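Local coordinates for putative cell adhesion protein (Bacteroides thetaiotaomicron, PDB 4DGU) that is probably a fimbrillin-like pilus component of a human gut bacterium, with a likely part in cell adhesion and an ability to bind zinc, at residues Phe79-Pro84 and Leu123-Met128. Residues are numbered along the deposited sequence; the frame is centred on the assembly and turned at random.
Sequences FYAHYP and LKFKRM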
loop_
_atom_site.group_PDB
_atom_site.type_symbol
_atom_site.label_atom_id
_atom_site.label_comp_id
_atom_site.label_asym_id
_atom_site.label_seq_id
_atom_site.Cartn_x
_atom_site.Cartn_y
_atom_site.Cartn_z
ATOM N N PHE A 79 36.141 1.885 -5.910
ATOM C CA PHE A 79 36.118 1.010 -7.060
ATOM C C PHE A 79 34.677 0.873 -7.561
ATOM O O PHE A 79 33.746 1.012 -6.782
ATOM C CB PHE A 79 36.716 -0.359 -6.730
ATOM C CG PHE A 79 38.166 -0.315 -6.344
ATOM C CD1 PHE A 79 39.160 -0.332 -7.313
ATOM C CD2 PHE A 79 38.546 -0.259 -5.003
ATOM C CE1 PHE A 79 40.507 -0.263 -6.955
ATOM C CE2 PHE A 79 39.880 -0.206 -4.648
ATOM C CZ PHE A 79 40.855 -0.204 -5.630
ATOM N N TYR A 80 34.516 0.641 -8.876
ATOM C CA TYR A 80 33.257 0.484 -9.593
ATOM C C TYR A 80 33.364 -0.723 -10.468
ATOM O O TYR A 80 34.402 -0.912 -11.097
ATOM C CB TYR A 80 32.946 1.725 -10.435
ATOM C CG TYR A 80 32.821 2.987 -9.617
ATOM C CD1 TYR A 80 31.639 3.295 -8.951
ATOM C CD2 TYR A 80 33.899 3.864 -9.478
ATOM C CE1 TYR A 80 31.516 4.457 -8.191
ATOM C CE2 TYR A 80 33.784 5.038 -8.735
ATOM C CZ TYR A 80 32.587 5.332 -8.092
ATOM O OH TYR A 80 32.465 6.463 -7.315
ATOM N N ALA A 81 32.326 -1.562 -10.517
ATOM C CA ALA A 81 32.393 -2.772 -11.320
ATOM C C ALA A 81 31.073 -3.101 -12.002
ATOM O O ALA A 81 30.008 -2.925 -11.409
ATOM C CB ALA A 81 32.834 -3.946 -10.452
ATOM N N HIS A 82 31.154 -3.616 -13.235
ATOM C CA HIS A 82 30.017 -4.089 -14.025
ATOM C C HIS A 82 30.101 -5.588 -14.228
ATOM O O HIS A 82 31.176 -6.111 -14.498
ATOM C CB HIS A 82 29.952 -3.394 -15.400
ATOM C CG HIS A 82 29.552 -1.955 -15.343
ATOM N ND1 HIS A 82 28.226 -1.562 -15.436
ATOM C CD2 HIS A 82 30.330 -0.855 -15.208
ATOM C CE1 HIS A 82 28.237 -0.240 -15.359
ATOM N NE2 HIS A 82 29.480 0.232 -15.214
ATOM N N TYR A 83 28.962 -6.271 -14.080
ATOM C CA TYR A 83 28.813 -7.691 -14.351
ATOM C C TYR A 83 27.505 -7.915 -15.101
ATOM O O TYR A 83 26.462 -7.538 -14.599
ATOM C CB TYR A 83 28.890 -8.609 -13.118
ATOM C CG TYR A 83 28.795 -10.057 -13.550
ATOM C CD1 TYR A 83 29.874 -10.693 -14.164
ATOM C CD2 TYR A 83 27.583 -10.748 -13.478
ATOM C CE1 TYR A 83 29.762 -11.991 -14.658
ATOM C CE2 TYR A 83 27.456 -12.047 -13.975
ATOM C CZ TYR A 83 28.553 -12.667 -14.556
ATOM O OH TYR A 83 28.440 -13.946 -15.039
ATOM N N PRO A 84 27.535 -8.525 -16.304
ATOM C CA PRO A 84 28.720 -9.018 -17.057
ATOM C C PRO A 84 29.669 -7.876 -17.489
ATOM O O PRO A 84 29.282 -6.703 -17.429
ATOM C CB PRO A 84 28.084 -9.720 -18.269
ATOM C CG PRO A 84 26.648 -9.990 -17.883
ATOM C CD PRO A 84 26.285 -8.802 -17.035
ATOM N N LEU A 123 33.528 -5.976 -3.111
ATOM C CA LEU A 123 32.632 -5.257 -4.000
ATOM C C LEU A 123 31.200 -5.576 -3.622
ATOM O O LEU A 123 30.834 -6.758 -3.591
ATOM C CB LEU A 123 32.885 -5.610 -5.488
ATOM C CG LEU A 123 34.119 -5.027 -6.144
ATOM C CD1 LEU A 123 34.391 -5.733 -7.420
ATOM C CD2 LEU A 123 33.947 -3.532 -6.439
ATOM N N LYS A 124 30.399 -4.517 -3.339
ATOM C CA LYS A 124 28.977 -4.616 -2.948
ATOM C C LYS A 124 28.108 -4.415 -4.188
ATOM O O LYS A 124 27.862 -3.274 -4.618
ATOM C CB LYS A 124 28.606 -3.606 -1.833
ATOM C CG LYS A 124 29.543 -3.589 -0.609
ATOM C CD LYS A 124 29.286 -4.721 0.358
ATOM C CE LYS A 124 29.795 -4.415 1.747
ATOM N NZ LYS A 124 28.842 -3.557 2.519
ATOM N N PHE A 125 27.638 -5.544 -4.759
ATOM C CA PHE A 125 26.845 -5.505 -5.967
ATOM C C PHE A 125 25.334 -5.288 -5.743
ATOM O O PHE A 125 24.688 -5.942 -4.913
ATOM C CB PHE A 125 27.042 -6.790 -6.771
ATOM C CG PHE A 125 28.327 -6.796 -7.562
ATOM C CD1 PHE A 125 29.511 -7.267 -6.996
ATOM C CD2 PHE A 125 28.358 -6.327 -8.877
ATOM C CE1 PHE A 125 30.696 -7.274 -7.739
ATOM C CE2 PHE A 125 29.547 -6.326 -9.608
ATOM C CZ PHE A 125 30.706 -6.800 -9.037
ATOM N N LYS A 126 24.797 -4.324 -6.490
ATOM C CA LYS A 126 23.390 -4.043 -6.673
ATOM C C LYS A 126 22.947 -4.764 -7.967
ATOM O O LYS A 126 23.730 -4.770 -8.920
ATOM C CB LYS A 126 23.160 -2.522 -6.828
ATOM C CG LYS A 126 23.483 -1.659 -5.629
ATOM C CD LYS A 126 23.287 -0.186 -5.952
ATOM C CE LYS A 126 23.571 0.735 -4.777
ATOM N NZ LYS A 126 23.586 2.158 -5.232
ATOM N N ARG A 127 21.721 -5.346 -8.030
ATOM C CA ARG A 127 21.169 -5.886 -9.282
ATOM C C ARG A 127 20.378 -4.721 -9.895
ATOM O O ARG A 127 19.470 -4.202 -9.231
ATOM C CB ARG A 127 20.316 -7.150 -9.069
ATOM C CG ARG A 127 19.790 -7.782 -10.370
ATOM C CD ARG A 127 19.240 -9.180 -10.167
ATOM N NE ARG A 127 20.301 -10.181 -10.015
ATOM C CZ ARG A 127 20.661 -10.761 -8.865
ATOM N NH1 ARG A 127 20.020 -10.485 -7.745
ATOM N NH2 ARG A 127 21.651 -11.645 -8.842
HETATM N N MSE A 128 20.791 -4.247 -11.099
HETATM C CA MSE A 128 20.218 -3.066 -11.780
HETATM C C MSE A 128 19.014 -3.427 -12.645
HETATM O O MSE A 128 18.199 -2.550 -12.962
HETATM C CB MSE A 128 21.276 -2.320 -12.614
HETATM C CG MSE A 128 22.622 -2.116 -11.893
HETATM SE SE MSE A 128 22.455 -1.384 -10.094
HETATM C CE MSE A 128 21.692 0.424 -10.484
#
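Ala81 meets both Leu123 and Phe125 with a single methyl group: its CB lies 3.8 Å from Leu123 CD1 and 3.8 Å from Phe125 CZ. The two larger side chains leave alternate positions of their strand and converge on that methyl, which meets a leucine branch and the far end of a phenylalanine ring side by side, both from the same side. In both, CG is anti to the carbonyl carbon and beside the backbone N (chi1 -74° in Leu123, -79° in Phe125). Leu123 then divides its two methyls: CD1 goes to Ala81, while CD2 touches Ala81 CB as well and reaches Phe79 CB at 4.2 Å. The Phe125 ring approaches obliquely, CZ foremost, and its CE2 also passes 3.9 Å from Ala81 O and 4.2 Å from Tyr83 CB.

The strand segments run at 46° to each other with axes 8.1 Å apart, a spacing filled by side chains, and the contacts between side chains are all apolar. Yet both strands belong to one mixed sheet: strand 108-114 pairs antiparallel with each, and its residues Ala112, Gly110 and Leu108 exchange backbone hydrogen bonds with Phe79, Ala81 and Tyr83. That Phe79, Ala81 and Tyr83 point CB toward the other strand is consistent with a sheet bending round at strand 108-114 to enclose the interior of this fimbrillin-like domain, a family grouped with the transthyretin clan. Ile46 and Met48 of strand 45-50 and Ile16 and Ile18 of strand 13-20 extend the same apolar core.

The rings of Phe79 and Tyr83 turn away from the contact: each residue offers CB to it, while the ring of Phe79 meets that of Phe14 and Tyr83 OH hydrogen-bonds to Glu44 OE1.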